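Local coordinates for pyruvate kinase (PDB 3QTG), which catalyses the last step of glycolysis, transferring the phosphoryl group of phosphoenolpyruvate to ADP to give pyruvate and ATP, at residues Ser92-Leu106 and Asp149-Thr162. Numbering follows the deposited sequence.
Sequences SPINVQEGEVVKFKL and DWIEAVAESSGVIT
Phe104 pairs with Ile151 and Val96 with Gly159 in two antiparallel ladders formed by the same two segments, strands 101-106 and 150-155 making one, strands 94-96 and 159-161 the other. Both partners of Phe104-Ile151 and of Val102-Ala153 exchange backbone bonds, as do Ile94-Ile161 and Val96-Gly159; Ile94 N to Ile161 O, at 2.7 Å, is nearly straight (N-H...O 173°). Between the ladders the type II turn Gln97-Glu100 is bonded across the contact, Gly99 N reaching Ala155 O at 2.8 Å. Glu100 OE1 accepts Gln97 N at 2.9 Å, tying the turn's ends together, whereas Ser158 OG makes only weak bonds with Gln97 OE1 and Glu98 N.

Val96 bridges the ladders: CG1, anti to its own N (chi1 153°), presses on Ala155 CB at a tight 3.3 Å. Within their own ladders, Val96 CG2 meets Ile161 CD1 at 3.8 Å and Phe104 CD1 lies 3.7 Å from Ile151 CG2; Ile151 O, which accepts Phe104 N, lies in plane at the ring edge. Met134 touches both Phe104 and Ile161.

On the face carrying Lys103, Glu152 and Trp150, Lys103 NZ stands 18° off the normal of the Trp150 five-membered ring, 5.0 Å from its centroid, at most a weak cation-pi attraction.

Backbone bonding thus sets the register in this B domain, the lid inserted in the TIM barrel, where Thr162 nears Lys165, a probable ATP ligand; Val96 against Ala155 joins the ladders, and charge probably adds little, Lys103 NZ and Glu152 OE2 being 5.1 Å apart.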
loop_
_atom_site.group_PDB
_atom_site.type_symbol
_atom_site.label_atom_id
_atom_site.label_comp_id
_atom_site.label_asym_id
_atom_site.label_seq_id
_atom_site.Cartn_x
_atom_site.Cartn_y
_atom_site.Cartn_z
ATOM N N SER A 92 53.809 -34.286 -22.899
ATOM C CA SER A 92 53.424 -35.643 -22.535
ATOM C C SER A 92 52.634 -35.570 -21.218
ATOM O O SER A 92 52.803 -34.609 -20.448
ATOM C CB SER A 92 54.677 -36.487 -22.349
ATOM O OG SER A 92 55.552 -35.851 -21.423
ATOM N N PRO A 93 51.744 -36.553 -20.959
ATOM C CA PRO A 93 50.935 -36.488 -19.730
ATOM C C PRO A 93 51.807 -36.298 -18.493
ATOM O O PRO A 93 52.871 -36.904 -18.384
ATOM C CB PRO A 93 50.232 -37.848 -19.702
ATOM C CG PRO A 93 50.128 -38.233 -21.182
ATOM C CD PRO A 93 51.423 -37.750 -21.772
ATOM N N ILE A 94 51.388 -35.414 -17.602
ATOM C CA ILE A 94 52.140 -35.160 -16.375
ATOM C C ILE A 94 51.359 -35.748 -15.208
ATOM O O ILE A 94 50.203 -35.390 -14.982
ATOM C CB ILE A 94 52.395 -33.641 -16.156
ATOM C CG1 ILE A 94 53.369 -33.111 -17.213
ATOM C CG2 ILE A 94 52.965 -33.362 -14.754
ATOM C CD1 ILE A 94 53.091 -31.690 -17.626
ATOM N N ASN A 95 51.997 -36.662 -14.488
ATOM C CA ASN A 95 51.390 -37.299 -13.331
ATOM C C ASN A 95 51.719 -36.531 -12.063
ATOM O O ASN A 95 52.888 -36.329 -11.707
ATOM C CB ASN A 95 51.812 -38.765 -13.227
ATOM C CG ASN A 95 51.271 -39.606 -14.383
ATOM O OD1 ASN A 95 50.171 -40.142 -14.295
ATOM N ND2 ASN A 95 52.027 -39.692 -15.479
ATOM N N VAL A 96 50.664 -36.092 -11.402
ATOM C CA VAL A 96 50.762 -35.231 -10.244
ATOM C C VAL A 96 50.388 -36.045 -9.013
ATOM O O VAL A 96 49.370 -36.740 -9.013
ATOM C CB VAL A 96 49.853 -33.979 -10.460
ATOM C CG1 VAL A 96 49.358 -33.375 -9.164
ATOM C CG2 VAL A 96 50.590 -32.948 -11.306
ATOM N N GLN A 97 51.237 -35.992 -7.982
ATOM C CA GLN A 97 50.955 -36.682 -6.720
ATOM C C GLN A 97 50.410 -35.694 -5.712
ATOM O O GLN A 97 50.771 -34.520 -5.733
ATOM C CB GLN A 97 52.208 -37.385 -6.156
ATOM C CG GLN A 97 52.903 -38.353 -7.133
ATOM C CD GLN A 97 51.974 -39.411 -7.779
ATOM O OE1 GLN A 97 51.133 -40.030 -7.115
ATOM N NE2 GLN A 97 52.151 -39.623 -9.089
ATOM N N GLU A 98 49.518 -36.169 -4.847
ATOM C CA GLU A 98 48.952 -35.338 -3.783
ATOM C C GLU A 98 50.087 -34.808 -2.895
ATOM O O GLU A 98 50.966 -35.566 -2.511
ATOM C CB GLU A 98 47.971 -36.166 -2.939
ATOM C CG GLU A 98 47.332 -35.383 -1.790
ATOM C CD GLU A 98 46.356 -36.217 -0.961
ATOM O OE1 GLU A 98 45.745 -37.163 -1.518
ATOM O OE2 GLU A 98 46.190 -35.908 0.248
ATOM N N GLY A 99 50.066 -33.517 -2.573
ATOM C CA GLY A 99 51.175 -32.889 -1.853
ATOM C C GLY A 99 52.359 -32.400 -2.698
ATOM O O GLY A 99 53.191 -31.643 -2.195
ATOM N N GLU A 100 52.448 -32.829 -3.961
ATOM C CA GLU A 100 53.515 -32.379 -4.889
ATOM C C GLU A 100 53.442 -30.873 -5.209
ATOM O O GLU A 100 52.369 -30.335 -5.480
ATOM C CB GLU A 100 53.447 -33.171 -6.203
ATOM C CG GLU A 100 54.625 -32.938 -7.178
ATOM C CD GLU A 100 54.597 -33.851 -8.410
ATOM O OE1 GLU A 100 53.902 -34.887 -8.388
ATOM O OE2 GLU A 100 55.293 -33.534 -9.412
ATOM N N VAL A 101 54.585 -30.193 -5.160
ATOM C CA VAL A 101 54.676 -28.808 -5.616
ATOM C C VAL A 101 54.861 -28.816 -7.147
ATOM O O VAL A 101 55.861 -29.304 -7.672
ATOM C CB VAL A 101 55.800 -28.031 -4.876
ATOM C CG1 VAL A 101 55.785 -26.558 -5.266
ATOM C CG2 VAL A 101 55.640 -28.182 -3.343
ATOM N N VAL A 102 53.852 -28.311 -7.843
ATOM C CA VAL A 102 53.781 -28.330 -9.291
ATOM C C VAL A 102 54.111 -26.937 -9.838
ATOM O O VAL A 102 53.645 -25.925 -9.314
ATOM C CB VAL A 102 52.352 -28.791 -9.765
ATOM C CG1 VAL A 102 52.296 -28.891 -11.276
ATOM C CG2 VAL A 102 51.986 -30.156 -9.148
ATOM N N LYS A 103 54.902 -26.893 -10.895
ATOM C CA LYS A 103 55.294 -25.627 -11.522
ATOM C C LYS A 103 54.577 -25.371 -12.852
ATOM O O LYS A 103 54.493 -26.259 -13.708
ATOM C CB LYS A 103 56.817 -25.575 -11.706
ATOM C CG LYS A 103 57.326 -24.236 -12.235
ATOM C CD LYS A 103 58.595 -23.801 -11.519
ATOM C CE LYS A 103 59.302 -22.678 -12.256
ATOM N NZ LYS A 103 60.777 -22.670 -11.978
ATOM N N PHE A 104 54.041 -24.162 -12.997
ATOM C CA PHE A 104 53.443 -23.693 -14.250
ATOM C C PHE A 104 54.316 -22.594 -14.828
ATOM O O PHE A 104 54.744 -21.701 -14.098
ATOM C CB PHE A 104 52.028 -23.130 -14.028
ATOM C CG PHE A 104 51.052 -24.118 -13.427
ATOM C CD1 PHE A 104 51.178 -24.527 -12.104
ATOM C CD2 PHE A 104 49.998 -24.613 -14.193
ATOM C CE1 PHE A 104 50.269 -25.428 -11.542
ATOM C CE2 PHE A 104 49.088 -25.507 -13.679
ATOM C CZ PHE A 104 49.205 -25.928 -12.329
ATOM N N LYS A 105 54.584 -22.661 -16.130
ATOM C CA LYS A 105 55.370 -21.627 -16.803
ATOM C C LYS A 105 54.636 -21.174 -18.024
ATOM O O LYS A 105 53.957 -21.971 -18.691
ATOM C CB LYS A 105 56.784 -22.119 -17.201
ATOM C CG LYS A 105 57.661 -22.482 -16.002
ATOM C CD LYS A 105 59.046 -23.025 -16.376
ATOM C CE LYS A 105 59.557 -23.977 -15.261
ATOM N NZ LYS A 105 60.992 -24.559 -15.416
ATOM N N LEU A 106 54.794 -19.894 -18.328
ATOM C CA LEU A 106 54.323 -19.336 -19.576
ATOM C C LEU A 106 55.077 -19.932 -20.773
ATOM O O LEU A 106 56.241 -19.606 -21.018
ATOM C CB LEU A 106 54.437 -17.810 -19.544
ATOM C CG LEU A 106 53.928 -16.992 -20.732
ATOM C CD1 LEU A 106 52.472 -17.190 -20.948
ATOM C CD2 LEU A 106 54.238 -15.501 -20.506
ATOM N N ASP A 149 56.962 -15.105 -15.008
ATOM C CA ASP A 149 56.009 -15.830 -15.849
ATOM C C ASP A 149 55.911 -17.281 -15.356
ATOM O O ASP A 149 56.028 -18.230 -16.123
ATOM C CB ASP A 149 56.470 -15.748 -17.312
ATOM C CG ASP A 149 56.337 -14.346 -17.893
ATOM O OD1 ASP A 149 55.279 -13.686 -17.684
ATOM O OD2 ASP A 149 57.283 -13.900 -18.582
ATOM N N TRP A 150 55.724 -17.436 -14.047
ATOM C CA TRP A 150 55.643 -18.768 -13.449
ATOM C C TRP A 150 54.864 -18.793 -12.125
ATOM O O TRP A 150 54.686 -17.774 -11.470
ATOM C CB TRP A 150 57.034 -19.398 -13.291
ATOM C CG TRP A 150 57.912 -18.694 -12.322
ATOM C CD1 TRP A 150 58.865 -17.750 -12.609
ATOM C CD2 TRP A 150 57.942 -18.877 -10.896
ATOM N NE1 TRP A 150 59.486 -17.333 -11.447
ATOM C CE2 TRP A 150 58.936 -18.000 -10.383
ATOM C CE3 TRP A 150 57.230 -19.695 -10.003
ATOM C CZ2 TRP A 150 59.230 -17.917 -9.019
ATOM C CZ3 TRP A 150 57.513 -19.613 -8.656
ATOM C CH2 TRP A 150 58.518 -18.732 -8.170
ATOM N N ILE A 151 54.443 -19.996 -11.753
ATOM C CA ILE A 151 53.635 -20.255 -10.585
ATOM C C ILE A 151 54.036 -21.611 -10.010
ATOM O O ILE A 151 54.330 -22.540 -10.747
ATOM C CB ILE A 151 52.120 -20.217 -11.002
ATOM C CG1 ILE A 151 51.554 -18.819 -10.782
ATOM C CG2 ILE A 151 51.269 -21.279 -10.308
ATOM C CD1 ILE A 151 50.777 -18.325 -12.008
ATOM N N GLU A 152 54.066 -21.711 -8.686
ATOM C CA GLU A 152 54.098 -22.992 -8.020
ATOM C C GLU A 152 52.790 -23.202 -7.253
ATOM O O GLU A 152 52.254 -22.265 -6.657
ATOM C CB GLU A 152 55.310 -23.070 -7.076
ATOM C CG GLU A 152 56.673 -23.103 -7.831
ATOM C CD GLU A 152 57.872 -22.944 -6.901
ATOM O OE1 GLU A 152 57.711 -22.409 -5.771
ATOM O OE2 GLU A 152 58.982 -23.364 -7.297
ATOM N N ALA A 153 52.297 -24.439 -7.253
ATOM C CA ALA A 153 51.054 -24.783 -6.576
ATOM C C ALA A 153 51.088 -26.214 -6.031
ATOM O O ALA A 153 51.696 -27.093 -6.623
ATOM C CB ALA A 153 49.875 -24.575 -7.516
ATOM N N VAL A 154 50.450 -26.449 -4.896
ATOM C CA VAL A 154 50.469 -27.771 -4.276
ATOM C C VAL A 154 49.196 -28.499 -4.652
ATOM O O VAL A 154 48.091 -27.977 -4.432
ATOM C CB VAL A 154 50.583 -27.680 -2.713
ATOM C CG1 VAL A 154 50.358 -29.050 -2.047
ATOM C CG2 VAL A 154 51.934 -27.115 -2.303
ATOM N N ALA A 155 49.350 -29.701 -5.202
ATOM C CA ALA A 155 48.232 -30.529 -5.581
ATOM C C ALA A 155 47.529 -31.071 -4.323
ATOM O O ALA A 155 48.173 -31.599 -3.409
ATOM C CB ALA A 155 48.698 -31.652 -6.454
ATOM N N GLU A 156 46.210 -30.895 -4.285
ATOM C CA GLU A 156 45.390 -31.341 -3.174
ATOM C C GLU A 156 45.007 -32.811 -3.345
ATOM O O GLU A 156 44.582 -33.446 -2.393
ATOM C CB GLU A 156 44.164 -30.437 -3.021
ATOM C CG GLU A 156 44.546 -29.012 -2.665
ATOM C CD GLU A 156 43.360 -28.053 -2.558
ATOM O OE1 GLU A 156 42.185 -28.495 -2.461
ATOM O OE2 GLU A 156 43.616 -26.828 -2.562
ATOM N N SER A 157 45.197 -33.344 -4.557
ATOM C CA SER A 157 45.044 -34.770 -4.830
ATOM C C SER A 157 45.905 -35.196 -6.027
ATOM O O SER A 157 46.536 -34.361 -6.677
ATOM C CB SER A 157 43.566 -35.134 -5.051
ATOM O OG SER A 157 43.049 -34.474 -6.190
ATOM N N SER A 158 45.956 -36.503 -6.275
ATOM C CA SER A 158 46.615 -37.084 -7.436
ATOM C C SER A 158 45.816 -36.868 -8.716
ATOM O O SER A 158 44.607 -36.650 -8.676
ATOM C CB SER A 158 46.834 -38.577 -7.227
ATOM O OG SER A 158 48.005 -38.795 -6.474
ATOM N N GLY A 159 46.495 -36.944 -9.854
ATOM C CA GLY A 159 45.862 -36.648 -11.124
ATOM C C GLY A 159 46.859 -36.644 -12.262
ATOM O O GLY A 159 48.072 -36.671 -12.047
ATOM N N VAL A 160 46.336 -36.640 -13.481
ATOM C CA VAL A 160 47.162 -36.665 -14.674
ATOM C C VAL A 160 46.783 -35.426 -15.480
ATOM O O VAL A 160 45.618 -35.251 -15.829
ATOM C CB VAL A 160 46.925 -37.950 -15.493
ATOM C CG1 VAL A 160 47.781 -37.980 -16.743
ATOM C CG2 VAL A 160 47.206 -39.180 -14.630
ATOM N N ILE A 161 47.759 -34.552 -15.712
ATOM C CA ILE A 161 47.557 -33.360 -16.541
ATOM C C ILE A 161 47.962 -33.664 -17.973
ATOM O O ILE A 161 49.064 -34.151 -18.237
ATOM C CB ILE A 161 48.298 -32.110 -15.988
ATOM C CG1 ILE A 161 47.752 -31.745 -14.602
ATOM C CG2 ILE A 161 48.103 -30.924 -16.923
ATOM C CD1 ILE A 161 48.666 -30.859 -13.774
ATOM N N THR A 162 47.034 -33.396 -18.883
ATOM C CA THR A 162 47.198 -33.654 -20.305
ATOM C C THR A 162 47.198 -32.305 -21.063
ATOM O O THR A 162 46.513 -31.356 -20.652
ATOM C CB THR A 162 46.051 -34.627 -20.810
ATOM O OG1 THR A 162 46.225 -35.902 -20.189
ATOM C CG2 THR A 162 46.105 -34.865 -22.279
#